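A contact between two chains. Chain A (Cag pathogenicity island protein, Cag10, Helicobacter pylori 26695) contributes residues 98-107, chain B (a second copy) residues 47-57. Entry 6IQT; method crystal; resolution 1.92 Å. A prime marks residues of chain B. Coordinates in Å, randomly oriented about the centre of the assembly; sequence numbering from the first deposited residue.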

# COMPACT_ATOMS: atom_id res chain seq x y z
N LYS A 98 3.86 16.75 2.91
CA LYS A 98 2.52 17.15 3.31
C LYS A 98 1.53 16.90 2.17
O LYS A 98 1.81 17.20 1.01
N VAL A 99 0.39 16.29 2.50
CA VAL A 99 -0.68 16.09 1.52
C VAL A 99 -1.39 17.43 1.31
O VAL A 99 -1.83 18.06 2.28
N LYS A 100 -1.49 17.86 0.05
CA LYS A 100 -2.09 19.15 -0.27
C LYS A 100 -3.54 19.24 0.20
O LYS A 100 -4.31 18.28 0.08
N ASN A 101 -3.91 20.41 0.73
CA ASN A 101 -5.27 20.68 1.22
C ASN A 101 -5.75 19.60 2.19
O ASN A 101 -6.89 19.14 2.13
N SER A 102 -4.87 19.20 3.11
CA SER A 102 -5.16 18.13 4.04
C SER A 102 -4.29 18.33 5.27
O SER A 102 -3.19 18.88 5.16
N PRO A 103 -4.75 17.93 6.46
CA PRO A 103 -3.85 17.92 7.62
C PRO A 103 -2.90 16.72 7.65
O PRO A 103 -2.01 16.69 8.51
N LEU A 104 -3.03 15.77 6.73
CA LEU A 104 -2.20 14.56 6.79
C LEU A 104 -0.83 14.77 6.15
O LEU A 104 -0.65 15.61 5.27
N THR A 105 0.14 13.96 6.60
CA THR A 105 1.47 13.89 6.02
C THR A 105 1.70 12.47 5.52
O THR A 105 1.32 11.50 6.19
N ARG A 106 2.30 12.35 4.33
CA ARG A 106 2.60 11.07 3.71
C ARG A 106 4.07 10.70 3.95
O ARG A 106 4.96 11.50 3.66
N LEU A 107 4.31 9.51 4.47
CA LEU A 107 5.65 8.95 4.62
C LEU A 107 5.82 7.79 3.65
O LEU A 107 4.91 6.98 3.47
N LYS B 47 -10.72 5.73 1.68
CA LYS B 47 -11.33 7.04 1.88
C LYS B 47 -10.30 8.07 2.34
O LYS B 47 -10.20 9.16 1.76
N ASN B 48 -9.50 7.74 3.36
CA ASN B 48 -8.73 8.77 4.06
C ASN B 48 -7.63 9.41 3.20
O ASN B 48 -7.21 10.54 3.48
N SER B 49 -7.12 8.71 2.18
CA SER B 49 -6.03 9.25 1.37
C SER B 49 -6.45 9.54 -0.07
O SER B 49 -5.59 9.60 -0.95
N LEU B 50 -7.75 9.76 -0.31
CA LEU B 50 -8.26 9.78 -1.68
C LEU B 50 -7.61 10.87 -2.53
O LEU B 50 -7.25 10.63 -3.68
N ARG B 51 -7.44 12.08 -1.97
CA ARG B 51 -6.91 13.15 -2.81
C ARG B 51 -5.43 12.93 -3.12
O ARG B 51 -4.96 13.28 -4.20
N ASP B 52 -4.67 12.34 -2.20
CA ASP B 52 -3.28 12.04 -2.50
C ASP B 52 -3.16 10.90 -3.50
O ASP B 52 -2.27 10.92 -4.36
N ARG B 53 -4.04 9.90 -3.42
CA ARG B 53 -4.07 8.85 -4.44
C ARG B 53 -4.25 9.46 -5.82
O ARG B 53 -3.54 9.10 -6.77
N LYS B 54 -5.17 10.41 -5.94
CA LYS B 54 -5.39 11.07 -7.22
C LYS B 54 -4.15 11.87 -7.66
O LYS B 54 -3.75 11.84 -8.83
N ASP B 55 -3.53 12.60 -6.73
CA ASP B 55 -2.29 13.31 -7.03
C ASP B 55 -1.21 12.36 -7.53
O ASP B 55 -0.53 12.65 -8.52
N GLN B 56 -1.01 11.24 -6.83
CA GLN B 56 0.03 10.31 -7.25
C GLN B 56 -0.26 9.74 -8.64
O GLN B 56 0.65 9.62 -9.47
N LEU B 57 -1.52 9.37 -8.89
CA LEU B 57 -1.87 8.79 -10.19
C LEU B 57 -1.47 9.69 -11.35
O LEU B 57 -0.95 9.22 -12.36

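The centre of this contact is a salt bridge between Arg106 and Asp52′. Both residues are buried, and both point their CA-to-CB bonds toward the other stretch. The bridge is bidentate. Arg106 NE donates to Asp52′ OD2 at 2.9 Å, and Arg106 NH2 donates to Asp52′ OD1, also at 2.9 Å. The N-H...acceptor angles are 169° and 163°, so both bonds are nearly straight. OD1 lies at the edge of the guanidinium, near its plane, as expected for this pairing. Arg106 has chi1 t, chi2 off-rotamer at -142° and chi3 m. Asp52′ has chi1 t.

Gln56′ supports the carboxylate from within the helix. Gln56′ NE2 donates to Asp52′ OD2 at 2.8 Å, one helical turn away. Gln56′ is m at chi1 and t at chi2. Its CA-to-CB bond points sideways, but the end of the side chain comes nearer to chain A. There Gln56′ NE2 lies 3.8 Å from Arg106 NE, a contact and not a hydrogen bond. The two nitrogens share Asp52′ OD2 as acceptor.

One water joins the stretches. The water donates to Asp52′ OD1 at 2.9 Å and to Asp55′ OD2 at 2.5 Å. The water also accepts a weak hydrogen bond from the backbone Lys100 N at 3.4 Å. Asp52′ OD1 thus receives both Arg106 and the water. Asp55′ has chi1 m and points toward chain A. Asp55′ OD2 lies 4.4 Å from Lys100 CB. That lysine (chi1 m) starts sideways and its end leads away, so its amine makes no salt bridge here.

Nonpolar packing lies beside the bridge. Val99, chi1 t, points toward the helix. Val99 CG1 touches Asp52′ CB at 3.9 Å and Arg51′ CG at 4.2 Å, so it packs on the aliphatic parts of two charged residues. Leu104 is m at chi1 and t at chi2, and it also points toward chain B. It makes a separate van der Waals contact: Leu104 CD1 meets the backbone Asn48′ O at 3.5 Å.

The CA-to-CB bond of Arg51′ points toward chain A, and its guanidinium comes near the type II turn from Val99 to Ser102. Arg51′ is p at chi1, off-rotamer at chi2 (-129°) and m at chi3. Arg51′ NE is 3.7 Å from Asn101 O and 4.3 Å from Lys100 O. These are contacts without hydrogen bonds.

Internal bonds tie the chain A loop together. Leu104 N donates to Ser102 OG at 3.0 Å; Ser102 has chi1 t. Lys98 points away from chain B, and Lys98 NZ donates to Ser102 O at 2.8 Å.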

# COMPACT_ATOMS: atom_id res chain seq x y z
CB LYS A 98 2.52 18.63 3.70
CG LYS A 98 1.25 19.09 4.36
CD LYS A 98 1.13 18.54 5.76
CE LYS A 98 -0.30 18.62 6.26
NZ LYS A 98 -0.86 20.01 6.25
CB VAL A 99 -1.65 14.99 1.97
CG1 VAL A 99 -2.84 14.87 1.01
CG2 VAL A 99 -0.94 13.64 2.07
CB LYS A 100 -2.03 19.38 -1.78
CG LYS A 100 -0.61 19.48 -2.34
CD LYS A 100 -0.45 20.70 -3.23
CE LYS A 100 -0.21 21.96 -2.41
NZ LYS A 100 0.96 21.84 -1.50
CB ASN A 101 -6.25 20.83 0.06
CG ASN A 101 -6.01 22.09 -0.75
OD1 ASN A 101 -5.78 22.03 -1.95
ND2 ASN A 101 -6.04 23.23 -0.08
CB SER A 102 -4.88 16.75 3.41
OG SER A 102 -4.89 15.73 4.40
CB PRO A 103 -4.82 17.88 8.80
CG PRO A 103 -6.01 17.13 8.26
CD PRO A 103 -6.13 17.54 6.81
CB LEU A 104 -2.92 13.39 6.10
CG LEU A 104 -4.30 13.01 6.61
CD1 LEU A 104 -4.93 11.99 5.67
CD2 LEU A 104 -4.19 12.44 8.02
CB THR A 105 2.56 14.29 7.06
OG1 THR A 105 2.32 15.63 7.50
CG2 THR A 105 3.97 14.21 6.46
CB ARG A 106 2.33 11.14 2.20
CG ARG A 106 2.42 9.78 1.48
CD ARG A 106 3.07 9.92 0.11
NE ARG A 106 2.43 10.94 -0.72
CZ ARG A 106 3.10 11.90 -1.35
NH1 ARG A 106 4.42 11.99 -1.23
NH2 ARG A 106 2.46 12.78 -2.10
CB LEU A 107 5.87 8.48 6.06
CG LEU A 107 5.68 9.47 7.22
CD1 LEU A 107 5.87 8.77 8.57
CD2 LEU A 107 6.66 10.65 7.10
CB LYS B 47 -12.49 6.92 2.89
CG LYS B 47 -13.17 8.24 3.24
CD LYS B 47 -13.54 9.06 2.01
CE LYS B 47 -14.29 10.34 2.40
NZ LYS B 47 -15.67 10.07 2.90
CB ASN B 48 -8.12 8.19 5.32
CG ASN B 48 -9.09 8.17 6.47
OD1 ASN B 48 -10.07 8.91 6.47
ND2 ASN B 48 -8.84 7.31 7.46
CB SER B 49 -4.83 8.30 1.40
OG SER B 49 -5.20 6.98 1.01
CB LEU B 50 -9.78 9.93 -1.67
CG LEU B 50 -10.52 9.70 -2.99
CD1 LEU B 50 -10.04 8.41 -3.66
CD2 LEU B 50 -12.03 9.67 -2.74
CB ARG B 51 -7.15 14.53 -2.19
CG ARG B 51 -6.61 14.74 -0.80
CD ARG B 51 -7.67 15.30 0.17
NE ARG B 51 -8.23 16.60 -0.21
CZ ARG B 51 -9.52 16.83 -0.45
NH1 ARG B 51 -10.40 15.84 -0.36
NH2 ARG B 51 -9.92 18.05 -0.78
CB ASP B 52 -2.50 11.73 -1.23
CG ASP B 52 -1.02 11.70 -1.46
OD1 ASP B 52 -0.44 12.76 -1.82
OD2 ASP B 52 -0.42 10.61 -1.31
CB ARG B 53 -5.19 7.85 -4.13
CG ARG B 53 -5.43 6.78 -5.22
CD ARG B 53 -6.62 5.87 -4.86
NE ARG B 53 -6.44 5.24 -3.55
CZ ARG B 53 -5.94 4.02 -3.35
NH1 ARG B 53 -5.55 3.27 -4.38
NH2 ARG B 53 -5.80 3.56 -2.12
CB LYS B 54 -6.63 11.96 -7.10
CG LYS B 54 -7.12 12.52 -8.38
CD LYS B 54 -8.12 13.67 -8.22
CE LYS B 54 -9.09 13.47 -7.04
NZ LYS B 54 -9.96 14.67 -6.87
CB ASP B 55 -1.78 14.03 -5.78
CG ASP B 55 -2.54 15.32 -5.49
OD1 ASP B 55 -3.42 15.68 -6.30
OD2 ASP B 55 -2.26 15.95 -4.45
CB GLN B 56 0.15 9.18 -6.24
CG GLN B 56 0.61 9.63 -4.84
CD GLN B 56 1.00 8.44 -4.02
OE1 GLN B 56 1.67 7.55 -4.51
NE2 GLN B 56 0.56 8.40 -2.78
CB LEU B 57 -3.37 8.49 -10.24
CG LEU B 57 -3.88 7.89 -11.55
CD1 LEU B 57 -3.27 6.49 -11.79
CD2 LEU B 57 -5.38 7.81 -11.49
O HOH W 1 -0.98 15.51 -2.40